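Long-range contacts in putative adhesin (Komagataella phaffii, PDB 5FX8), which is a putative cell-wall adhesion protein that may mediate cell-cell interaction, here represented by its N-terminal part with two cohesin-like domains: residues 179-190 / 242-251; 273-284 / 295-305. All blocks are in the same frame, centred on the assembly; numbering follows the deposited sequence.

Contact 1: 179-190 / 242-251; sequences IDISTVQTPGTF and CGDGTISLSF
Ile247 lays its CD1 over the middle of the Phe190 ring, 3.6 Å from the centroid and 14° off the ring normal, a CH-pi contact in the beta sandwich of the second cohesin-like domain. The ring belongs to strand 189-200, which follows the turn after strand 179-186, and the contact bridges the two sheets beside the end of the antiparallel pair 179-186/246-251. With chi1 at -52° and chi2 nearly extended, the isoleucine chain is led across the ring, and its CG1 comes to 3.5 Å from Phe190 CD2. Backbone atoms occupy the ring's rim: Gly243 O and Thr246 N lie in its plane. Phe265 packs against the ring from the neighbouring strand of its own sheet.

Ile179, Ile181 and Thr183 exchange paired N-H...O bonds with Phe251, Leu249 and Ile247. These six side chains turn inward, where branched and aromatic groups fill the core; Ile181 CD1 reaches the edge of the Phe251 ring, 4.3 Å from its CE2. The other face carries Asp180, Ser182, Val184, Thr246, Ser248 and Ser250, mostly small or polar groups suited to water. There Val184 CG1 touches Thr246 CG2 at 3.5 Å, and Ser250 OG has only a weak, unsettled link to Asp180 OD1, its stronger partner being Ser239. Past the turn, Phe190 N donates to Asp244 O at 2.9 Å.

Contact 2: 273-284 / 295-305; sequences VLEVQNVVNVDL and TSFVLDEPFYR
Arg305 reaches back to the loop residues Val273 and Leu274, just before strand 275-284, and donates to both: its backbone N to Leu274 O at 3.1 Å, and NH1 to Val273 O at 2.8 Å. The side chain, bent at its third torsion, turns the guanidinium toward Val273, whose O lies 17° out of its plane. NH1 is also bonded to Ala270 O, and Tyr59 makes a cation-pi contact with the arginine. A long side chain with a charged donor end suits a place where two loop carbonyls, Val273 O and Ala270 O, share NH1.

Paired backbone bonds link Val276 with Phe303, Val280 with Leu299, Val282 with Phe297 and Leu284 with Thr295. The last pair holds the straightest, Leu284 N to Thr295 O at 176°. In contrast, Val280 N stands above the carbonyl plane of Leu299, just before the regular pairing breaks at Asp300, Glu301 and Pro302. Proline has no N-H to offer, which fits this interruption. Lys154 serves the break from outside, its NZ donating to both Glu301 O and Asn278 OD1.

On the outer face Ser296 OG is modelled implausibly close to Asp283 OD2, so that link is doubtful in its details. Glu275 runs alongside Tyr304, its carboxylate 31° from the ring plane and OE2 3.6 Å from Tyr304 CE1. The inward face is largely apolar: Leu284 CD1 meets Phe297 CE1 at 3.9 Å, while Val282 O sits in the plane of the Phe297 ring at its edge. Val280 CG1 lies 4.2 Å from Leu299 CD1. The arrangement is a long antiparallel beta hairpin with an irregular outer strand, forming one margin of a sheet in a cohesin-like beta sandwich.

How the contacts relate
The paired strands of both contacts lie in one five-stranded antiparallel sheet of the second cohesin-like domain, where strands 176-186 and 275-286 are neighbours; contact 1 also reaches across to the facing sheet. Asp180 O to Asp283 N and Ser182 O to Asn281 N, probable hydrogen bonds, join the two. Both are partly buried, but contact 1 has more buried residues and contact 2 more exposed ones, in keeping with its place at the margin. Contact 1, with strand 237-242 still beyond it, pairs regularly and closes near the Cys192-Cys242 disulfide. In contact 2 the outermost strand is interrupted, and lysine and arginine side chains supply extra donors to backbone oxygens.

Contact 1: 179-190 / 242-251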
loop_
_atom_site.group_PDB
_atom_site.type_symbol
_atom_site.label_atom_id
_atom_site.label_comp_id
_atom_site.label_asym_id
_atom_site.label_seq_id
_atom_site.Cartn_x
_atom_site.Cartn_y
_atom_site.Cartn_z
ATOM N N ILE C 179 16.599 26.803 -5.310
ATOM C CA ILE C 179 17.492 27.846 -5.775
ATOM C C ILE C 179 16.658 28.984 -6.328
ATOM O O ILE C 179 15.860 28.781 -7.246
ATOM C CB ILE C 179 18.457 27.335 -6.850
ATOM C CG1 ILE C 179 19.277 26.177 -6.299
ATOM C CG2 ILE C 179 19.326 28.473 -7.314
ATOM C CD1 ILE C 179 20.255 25.594 -7.275
ATOM N N ASP C 180 16.863 30.179 -5.784
ATOM C CA ASP C 180 16.233 31.406 -6.247
ATOM C C ASP C 180 17.283 32.376 -6.777
ATOM O O ASP C 180 18.259 32.669 -6.090
ATOM C CB ASP C 180 15.469 32.062 -5.113
ATOM C CG ASP C 180 14.488 31.136 -4.485
ATOM O OD1 ASP C 180 13.710 30.521 -5.243
ATOM O OD2 ASP C 180 14.500 31.007 -3.244
ATOM N N ILE C 181 17.060 32.909 -7.971
ATOM C CA ILE C 181 18.004 33.808 -8.620
ATOM C C ILE C 181 17.260 35.024 -9.151
ATOM O O ILE C 181 16.187 34.894 -9.746
ATOM C CB ILE C 181 18.753 33.084 -9.759
ATOM C CG1 ILE C 181 19.592 31.947 -9.200
ATOM C CG2 ILE C 181 19.657 34.016 -10.481
ATOM C CD1 ILE C 181 19.815 30.868 -10.177
ATOM N N SER C 182 17.822 36.207 -8.940
ATOM C CA SER C 182 17.359 37.403 -9.631
ATOM C C SER C 182 18.552 38.269 -10.014
ATOM O O SER C 182 19.500 38.400 -9.240
ATOM C CB SER C 182 16.402 38.200 -8.770
ATOM O OG SER C 182 17.084 38.627 -7.618
ATOM N N THR C 183 18.499 38.853 -11.210
ATOM C CA THR C 183 19.521 39.750 -11.731
ATOM C C THR C 183 18.890 41.091 -12.059
ATOM O O THR C 183 17.801 41.133 -12.625
ATOM C CB THR C 183 20.155 39.204 -13.022
ATOM O OG1 THR C 183 20.304 37.790 -12.931
ATOM C CG2 THR C 183 21.530 39.798 -13.254
ATOM N N VAL C 184 19.576 42.183 -11.724
ATOM C CA VAL C 184 19.249 43.504 -12.249
ATOM C C VAL C 184 20.503 44.128 -12.852
ATOM O O VAL C 184 21.603 43.992 -12.310
ATOM C CB VAL C 184 18.643 44.408 -11.162
ATOM C CG1 VAL C 184 17.616 43.702 -10.450
ATOM C CG2 VAL C 184 19.654 44.868 -10.209
ATOM N N GLN C 185 20.343 44.810 -13.978
ATOM C CA GLN C 185 21.494 45.419 -14.617
ATOM C C GLN C 185 21.080 46.659 -15.410
ATOM O O GLN C 185 19.973 46.726 -15.944
ATOM C CB GLN C 185 22.197 44.404 -15.511
ATOM C CG GLN C 185 22.319 44.844 -16.909
ATOM C CD GLN C 185 23.191 43.966 -17.731
ATOM O OE1 GLN C 185 23.428 44.255 -18.894
ATOM N NE2 GLN C 185 23.679 42.887 -17.148
ATOM N N THR C 186 21.970 47.651 -15.448
ATOM C CA THR C 186 21.822 48.820 -16.317
ATOM C C THR C 186 23.157 49.026 -16.974
ATOM O O THR C 186 24.176 48.915 -16.312
ATOM C CB THR C 186 21.438 50.110 -15.554
ATOM O OG1 THR C 186 22.491 50.445 -14.645
ATOM C CG2 THR C 186 20.182 49.927 -14.777
ATOM N N PRO C 187 23.170 49.367 -18.265
ATOM C CA PRO C 187 22.043 49.647 -19.144
ATOM C C PRO C 187 21.639 48.523 -20.083
ATOM O O PRO C 187 20.844 48.795 -20.981
ATOM C CB PRO C 187 22.572 50.793 -19.976
ATOM C CG PRO C 187 23.975 50.392 -20.198
ATOM C CD PRO C 187 24.430 49.801 -18.890
ATOM N N GLY C 188 22.158 47.318 -19.924
ATOM C CA GLY C 188 21.911 46.288 -20.918
ATOM C C GLY C 188 20.439 45.930 -21.076
ATOM O O GLY C 188 19.561 46.336 -20.313
ATOM N N THR C 189 20.178 45.138 -22.113
ATOM C CA THR C 189 18.852 44.603 -22.401
ATOM C C THR C 189 18.938 43.090 -22.516
ATOM O O THR C 189 19.587 42.578 -23.433
ATOM C CB THR C 189 18.271 45.195 -23.689
ATOM O OG1 THR C 189 17.839 46.537 -23.449
ATOM C CG2 THR C 189 17.079 44.391 -24.141
ATOM N N PHE C 190 18.264 42.383 -21.604
ATOM C CA PHE C 190 18.325 40.923 -21.567
ATOM C C PHE C 190 17.581 40.317 -22.745
ATOM O O PHE C 190 16.515 40.793 -23.129
ATOM C CB PHE C 190 17.738 40.388 -20.263
ATOM C CG PHE C 190 18.658 40.514 -19.093
ATOM C CD1 PHE C 190 19.949 40.027 -19.158
ATOM C CD2 PHE C 190 18.248 41.145 -17.930
ATOM C CE1 PHE C 190 20.806 40.161 -18.078
ATOM C CE2 PHE C 190 19.112 41.282 -16.853
ATOM C CZ PHE C 190 20.383 40.790 -16.929
ATOM N N CYS C 242 11.439 37.318 -17.226
ATOM C CA CYS C 242 12.532 37.998 -17.912
ATOM C C CYS C 242 12.007 39.306 -18.480
ATOM O O CYS C 242 11.167 39.307 -19.383
ATOM C CB CYS C 242 13.129 37.125 -19.009
ATOM S SG CYS C 242 14.478 37.882 -20.012
ATOM N N GLY C 243 12.501 40.420 -17.937
ATOM C CA GLY C 243 12.262 41.731 -18.490
ATOM C C GLY C 243 13.534 42.272 -19.109
ATOM O O GLY C 243 14.559 41.606 -19.164
ATOM N N ASP C 244 13.456 43.515 -19.578
ATOM C CA ASP C 244 14.592 44.088 -20.290
ATOM C C ASP C 244 15.775 44.314 -19.360
ATOM O O ASP C 244 16.927 44.118 -19.760
ATOM C CB ASP C 244 14.189 45.391 -20.973
ATOM C CG ASP C 244 13.415 45.160 -22.255
ATOM O OD1 ASP C 244 13.551 44.058 -22.824
ATOM O OD2 ASP C 244 12.685 46.075 -22.700
ATOM N N GLY C 245 15.514 44.711 -18.116
ATOM C CA GLY C 245 16.584 44.941 -17.171
ATOM C C GLY C 245 16.660 43.965 -16.015
ATOM O O GLY C 245 17.565 44.069 -15.187
ATOM N N THR C 246 15.739 43.006 -15.939
ATOM C CA THR C 246 15.678 42.096 -14.803
ATOM C C THR C 246 15.304 40.694 -15.249
ATOM O O THR C 246 14.529 40.514 -16.187
ATOM C CB THR C 246 14.660 42.569 -13.799
ATOM O OG1 THR C 246 13.507 42.999 -14.526
ATOM C CG2 THR C 246 15.215 43.706 -13.007
ATOM N N ILE C 247 15.840 39.702 -14.546
ATOM C CA ILE C 247 15.452 38.309 -14.714
ATOM C C ILE C 247 15.240 37.695 -13.339
ATOM O O ILE C 247 16.086 37.845 -12.455
ATOM C CB ILE C 247 16.497 37.489 -15.487
ATOM C CG1 ILE C 247 16.876 38.135 -16.808
ATOM C CG2 ILE C 247 15.948 36.137 -15.793
ATOM C CD1 ILE C 247 18.039 37.449 -17.492
ATOM N N SER C 248 14.118 37.003 -13.164
ATOM C CA SER C 248 13.845 36.177 -11.998
ATOM C C SER C 248 13.833 34.711 -12.399
ATOM O O SER C 248 13.281 34.346 -13.441
ATOM C CB SER C 248 12.502 36.520 -11.380
ATOM O OG SER C 248 12.575 37.692 -10.623
ATOM N N LEU C 249 14.394 33.863 -11.546
ATOM C CA LEU C 249 14.486 32.462 -11.903
ATOM C C LEU C 249 14.527 31.632 -10.637
ATOM O O LEU C 249 15.113 32.060 -9.648
ATOM C CB LEU C 249 15.724 32.240 -12.750
ATOM C CG LEU C 249 15.924 30.887 -13.385
ATOM C CD1 LEU C 249 14.719 30.513 -14.213
ATOM C CD2 LEU C 249 17.134 30.980 -14.243
ATOM N N SER C 250 13.901 30.454 -10.663
ATOM C CA SER C 250 13.870 29.564 -9.507
ATOM C C SER C 250 14.008 28.104 -9.919
ATOM O O SER C 250 13.539 27.689 -10.976
ATOM C CB SER C 250 12.576 29.704 -8.722
ATOM O OG SER C 250 12.421 31.010 -8.263
ATOM N N PHE C 251 14.604 27.314 -9.044
ATOM C CA PHE C 251 14.849 25.912 -9.329
ATOM C C PHE C 251 14.491 25.057 -8.124
ATOM O O PHE C 251 14.771 25.416 -6.983
ATOM C CB PHE C 251 16.309 25.650 -9.678
ATOM C CG PHE C 251 16.739 26.135 -11.030
ATOM C CD1 PHE C 251 16.529 25.359 -12.163
ATOM C CD2 PHE C 251 17.432 27.331 -11.164
ATOM C CE1 PHE C 251 16.970 25.784 -13.407
ATOM C CE2 PHE C 251 17.868 27.758 -12.400
ATOM C CZ PHE C 251 17.640 26.984 -13.518
#

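Contact 2: 273-284 / 295-305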
loop_
_atom_site.group_PDB
_atom_site.type_symbol
_atom_site.label_atom_id
_atom_site.label_comp_id
_atom_site.label_asym_id
_atom_site.label_seq_id
_atom_site.Cartn_x
_atom_site.Cartn_y
_atom_site.Cartn_z
ATOM N N VAL C 273 28.454 51.462 -24.992
ATOM C CA VAL C 273 28.513 51.062 -23.594
ATOM C C VAL C 273 29.898 50.509 -23.335
ATOM O O VAL C 273 30.392 49.684 -24.110
ATOM C CB VAL C 273 27.436 50.014 -23.261
ATOM C CG1 VAL C 273 27.350 49.785 -21.763
ATOM C CG2 VAL C 273 26.111 50.456 -23.780
ATOM N N LEU C 274 30.533 50.963 -22.263
ATOM C CA LEU C 274 31.851 50.459 -21.903
ATOM C C LEU C 274 31.873 49.751 -20.563
ATOM O O LEU C 274 32.859 49.088 -20.255
ATOM C CB LEU C 274 32.881 51.601 -21.872
ATOM C CG LEU C 274 32.983 52.498 -23.111
ATOM C CD1 LEU C 274 33.615 53.866 -22.808
ATOM C CD2 LEU C 274 33.748 51.773 -24.186
ATOM N N GLU C 275 30.817 49.867 -19.772
ATOM C CA GLU C 275 30.785 49.399 -18.404
ATOM C C GLU C 275 29.327 49.103 -18.073
ATOM O O GLU C 275 28.419 49.761 -18.594
ATOM C CB GLU C 275 31.401 50.449 -17.468
ATOM C CG GLU C 275 31.236 50.191 -15.973
ATOM C CD GLU C 275 31.663 51.385 -15.105
ATOM O OE1 GLU C 275 31.576 52.534 -15.583
ATOM O OE2 GLU C 275 32.096 51.178 -13.947
ATOM N N VAL C 276 29.111 48.097 -17.224
ATOM C CA VAL C 276 27.778 47.587 -16.904
ATOM C C VAL C 276 27.717 47.246 -15.418
ATOM O O VAL C 276 28.539 46.469 -14.925
ATOM C CB VAL C 276 27.438 46.351 -17.765
ATOM C CG1 VAL C 276 26.442 45.460 -17.083
ATOM C CG2 VAL C 276 26.869 46.778 -19.056
ATOM N N GLN C 277 26.740 47.812 -14.704
ATOM C CA GLN C 277 26.472 47.417 -13.323
ATOM C C GLN C 277 25.538 46.212 -13.323
ATOM O O GLN C 277 24.559 46.182 -14.073
ATOM C CB GLN C 277 25.858 48.563 -12.522
ATOM C CG GLN C 277 26.642 49.859 -12.593
ATOM C CD GLN C 277 28.038 49.728 -12.011
ATOM O OE1 GLN C 277 28.207 49.304 -10.860
ATOM N NE2 GLN C 277 29.053 50.077 -12.809
ATOM N N ASN C 278 25.861 45.211 -12.506
ATOM C CA ASN C 278 25.099 43.970 -12.485
ATOM C C ASN C 278 25.138 43.350 -11.105
ATOM O O ASN C 278 26.221 43.119 -10.566
ATOM C CB ASN C 278 25.647 42.964 -13.486
ATOM C CG ASN C 278 24.889 41.659 -13.456
ATOM O OD1 ASN C 278 25.031 40.866 -12.537
ATOM N ND2 ASN C 278 24.077 41.435 -14.461
ATOM N N VAL C 279 23.973 43.025 -10.564
ATOM C CA VAL C 279 23.895 42.291 -9.311
ATOM C C VAL C 279 23.113 41.010 -9.544
ATOM O O VAL C 279 22.217 40.963 -10.387
ATOM C CB VAL C 279 23.255 43.135 -8.203
ATOM C CG1 VAL C 279 21.863 43.460 -8.575
ATOM C CG2 VAL C 279 23.278 42.391 -6.910
ATOM N N VAL C 280 23.488 39.959 -8.823
ATOM C CA VAL C 280 22.790 38.690 -8.844
ATOM C C VAL C 280 22.593 38.277 -7.402
ATOM O O VAL C 280 23.564 37.977 -6.705
ATOM C CB VAL C 280 23.550 37.609 -9.603
ATOM C CG1 VAL C 280 22.871 36.300 -9.397
ATOM C CG2 VAL C 280 23.563 37.916 -11.043
ATOM N N ASN C 281 21.348 38.248 -6.952
ATOM C CA ASN C 281 21.023 37.700 -5.646
ATOM C C ASN C 281 20.692 36.225 -5.800
ATOM O O ASN C 281 19.880 35.855 -6.645
ATOM C CB ASN C 281 19.848 38.453 -5.040
ATOM C CG ASN C 281 20.030 39.938 -5.104
ATOM O OD1 ASN C 281 19.761 40.569 -6.127
ATOM N ND2 ASN C 281 20.497 40.516 -4.009
ATOM N N VAL C 282 21.332 35.385 -5.004
ATOM C CA VAL C 282 21.106 33.948 -5.033
ATOM C C VAL C 282 20.732 33.515 -3.629
ATOM O O VAL C 282 21.500 33.733 -2.689
ATOM C CB VAL C 282 22.341 33.186 -5.528
ATOM C CG1 VAL C 282 22.136 31.704 -5.357
ATOM C CG2 VAL C 282 22.595 33.519 -6.967
ATOM N N ASP C 283 19.554 32.924 -3.475
ATOM C CA ASP C 283 19.108 32.397 -2.192
ATOM C C ASP C 283 19.041 30.883 -2.286
ATOM O O ASP C 283 18.370 30.350 -3.170
ATOM C CB ASP C 283 17.752 32.974 -1.812
ATOM C CG ASP C 283 17.781 34.469 -1.715
ATOM O OD1 ASP C 283 17.754 35.142 -2.773
ATOM O OD2 ASP C 283 17.845 34.971 -0.579
ATOM N N LEU C 284 19.754 30.198 -1.409
ATOM C CA LEU C 284 19.792 28.748 -1.419
ATOM C C LEU C 284 18.984 28.228 -0.248
ATOM O O LEU C 284 19.133 28.710 0.876
ATOM C CB LEU C 284 21.222 28.228 -1.324
ATOM C CG LEU C 284 22.195 28.593 -2.425
ATOM C CD1 LEU C 284 23.472 27.945 -2.092
ATOM C CD2 LEU C 284 21.714 28.085 -3.740
ATOM N N THR C 295 20.174 30.552 2.936
ATOM C CA THR C 295 21.411 31.319 2.826
ATOM C C THR C 295 21.386 32.205 1.581
ATOM O O THR C 295 21.234 31.700 0.463
ATOM C CB THR C 295 22.622 30.397 2.760
ATOM O OG1 THR C 295 22.552 29.420 3.797
ATOM C CG2 THR C 295 23.843 31.190 2.988
ATOM N N SER C 296 21.572 33.517 1.773
ATOM C CA SER C 296 21.547 34.513 0.708
ATOM C C SER C 296 22.950 34.957 0.314
ATOM O O SER C 296 23.858 35.020 1.145
ATOM C CB SER C 296 20.746 35.733 1.126
ATOM O OG SER C 296 19.386 35.389 1.247
ATOM N N PHE C 297 23.117 35.270 -0.972
ATOM C CA PHE C 297 24.385 35.732 -1.518
ATOM C C PHE C 297 24.120 36.896 -2.455
ATOM O O PHE C 297 23.098 36.945 -3.137
ATOM C CB PHE C 297 25.136 34.635 -2.297
ATOM C CG PHE C 297 25.444 33.415 -1.497
ATOM C CD1 PHE C 297 24.475 32.460 -1.270
ATOM C CD2 PHE C 297 26.709 33.205 -1.000
ATOM C CE1 PHE C 297 24.750 31.344 -0.539
ATOM C CE2 PHE C 297 26.999 32.081 -0.274
ATOM C CZ PHE C 297 26.015 31.147 -0.038
ATOM N N VAL C 298 25.056 37.834 -2.486
ATOM C CA VAL C 298 25.004 38.974 -3.389
ATOM C C VAL C 298 26.266 38.960 -4.237
ATOM O O VAL C 298 27.377 38.822 -3.711
ATOM C CB VAL C 298 24.859 40.294 -2.619
ATOM C CG1 VAL C 298 24.563 41.425 -3.567
ATOM C CG2 VAL C 298 23.750 40.164 -1.622
ATOM N N LEU C 299 26.092 39.082 -5.548
ATOM C CA LEU C 299 27.195 39.033 -6.506
ATOM C C LEU C 299 27.094 40.271 -7.396
ATOM O O LEU C 299 26.358 40.286 -8.386
ATOM C CB LEU C 299 27.143 37.739 -7.313
ATOM C CG LEU C 299 26.850 36.452 -6.540
ATOM C CD1 LEU C 299 26.527 35.344 -7.493
ATOM C CD2 LEU C 299 28.003 36.043 -5.702
ATOM N N ASP C 300 27.838 41.317 -7.053
ATOM C CA ASP C 300 27.667 42.605 -7.712
ATOM C C ASP C 300 28.831 42.979 -8.616
ATOM O O ASP C 300 28.921 44.133 -9.041
ATOM C CB ASP C 300 27.426 43.710 -6.686
ATOM C CG ASP C 300 28.321 43.586 -5.476
ATOM O OD1 ASP C 300 29.419 43.007 -5.592
ATOM O OD2 ASP C 300 27.927 44.085 -4.402
ATOM N N GLU C 301 29.697 42.031 -8.950
ATOM C CA GLU C 301 30.837 42.327 -9.813
ATOM C C GLU C 301 30.377 42.957 -11.132
ATOM O O GLU C 301 29.518 42.381 -11.815
ATOM C CB GLU C 301 31.649 41.062 -10.084
ATOM C CG GLU C 301 33.068 41.311 -10.585
ATOM C CD GLU C 301 33.664 40.105 -11.311
ATOM O OE1 GLU C 301 32.979 39.057 -11.388
ATOM O OE2 GLU C 301 34.816 40.211 -11.811
ATOM N N PRO C 302 30.903 44.145 -11.511
ATOM C CA PRO C 302 30.556 44.774 -12.792
ATOM C C PRO C 302 31.168 44.087 -13.992
ATOM O O PRO C 302 31.979 43.171 -13.851
ATOM C CB PRO C 302 31.138 46.186 -12.665
ATOM C CG PRO C 302 31.426 46.375 -11.282
ATOM C CD PRO C 302 31.705 45.040 -10.679
ATOM N N PHE C 303 30.799 44.550 -15.179
ATOM C CA PHE C 303 31.390 44.106 -16.427
ATOM C C PHE C 303 32.104 45.270 -17.095
ATOM O O PHE C 303 31.621 46.405 -17.082
ATOM C CB PHE C 303 30.344 43.546 -17.368
ATOM C CG PHE C 303 30.870 43.186 -18.721
ATOM C CD1 PHE C 303 31.697 42.107 -18.885
ATOM C CD2 PHE C 303 30.502 43.906 -19.834
ATOM C CE1 PHE C 303 32.155 41.766 -20.120
ATOM C CE2 PHE C 303 30.961 43.566 -21.073
ATOM C CZ PHE C 303 31.785 42.497 -21.217
ATOM N N TYR C 304 33.260 44.970 -17.676
ATOM C CA TYR C 304 34.125 45.969 -18.279
ATOM C C TYR C 304 34.497 45.502 -19.671
ATOM O O TYR C 304 34.750 44.316 -19.894
ATOM C CB TYR C 304 35.375 46.195 -17.448
ATOM C CG TYR C 304 35.144 46.798 -16.083
ATOM C CD1 TYR C 304 34.688 48.106 -15.950
ATOM C CD2 TYR C 304 35.423 46.084 -14.930
ATOM C CE1 TYR C 304 34.501 48.666 -14.726
ATOM C CE2 TYR C 304 35.237 46.641 -13.694
ATOM C CZ TYR C 304 34.778 47.935 -13.603
ATOM O OH TYR C 304 34.582 48.527 -12.387
ATOM N N ARG C 305 34.501 46.427 -20.614
ATOM C CA ARG C 305 34.813 46.050 -21.975
ATOM C C ARG C 305 36.240 46.372 -22.386
ATOM O O ARG C 305 36.730 45.777 -23.343
ATOM C CB ARG C 305 33.824 46.710 -22.935
ATOM C CG ARG C 305 32.418 46.212 -22.734
ATOM C CD ARG C 305 31.442 46.866 -23.662
ATOM N NE ARG C 305 31.012 45.971 -24.722
ATOM C CZ ARG C 305 30.028 46.250 -25.560
ATOM N NH1 ARG C 305 29.381 47.395 -25.444
ATOM N NH2 ARG C 305 29.689 45.392 -26.503
#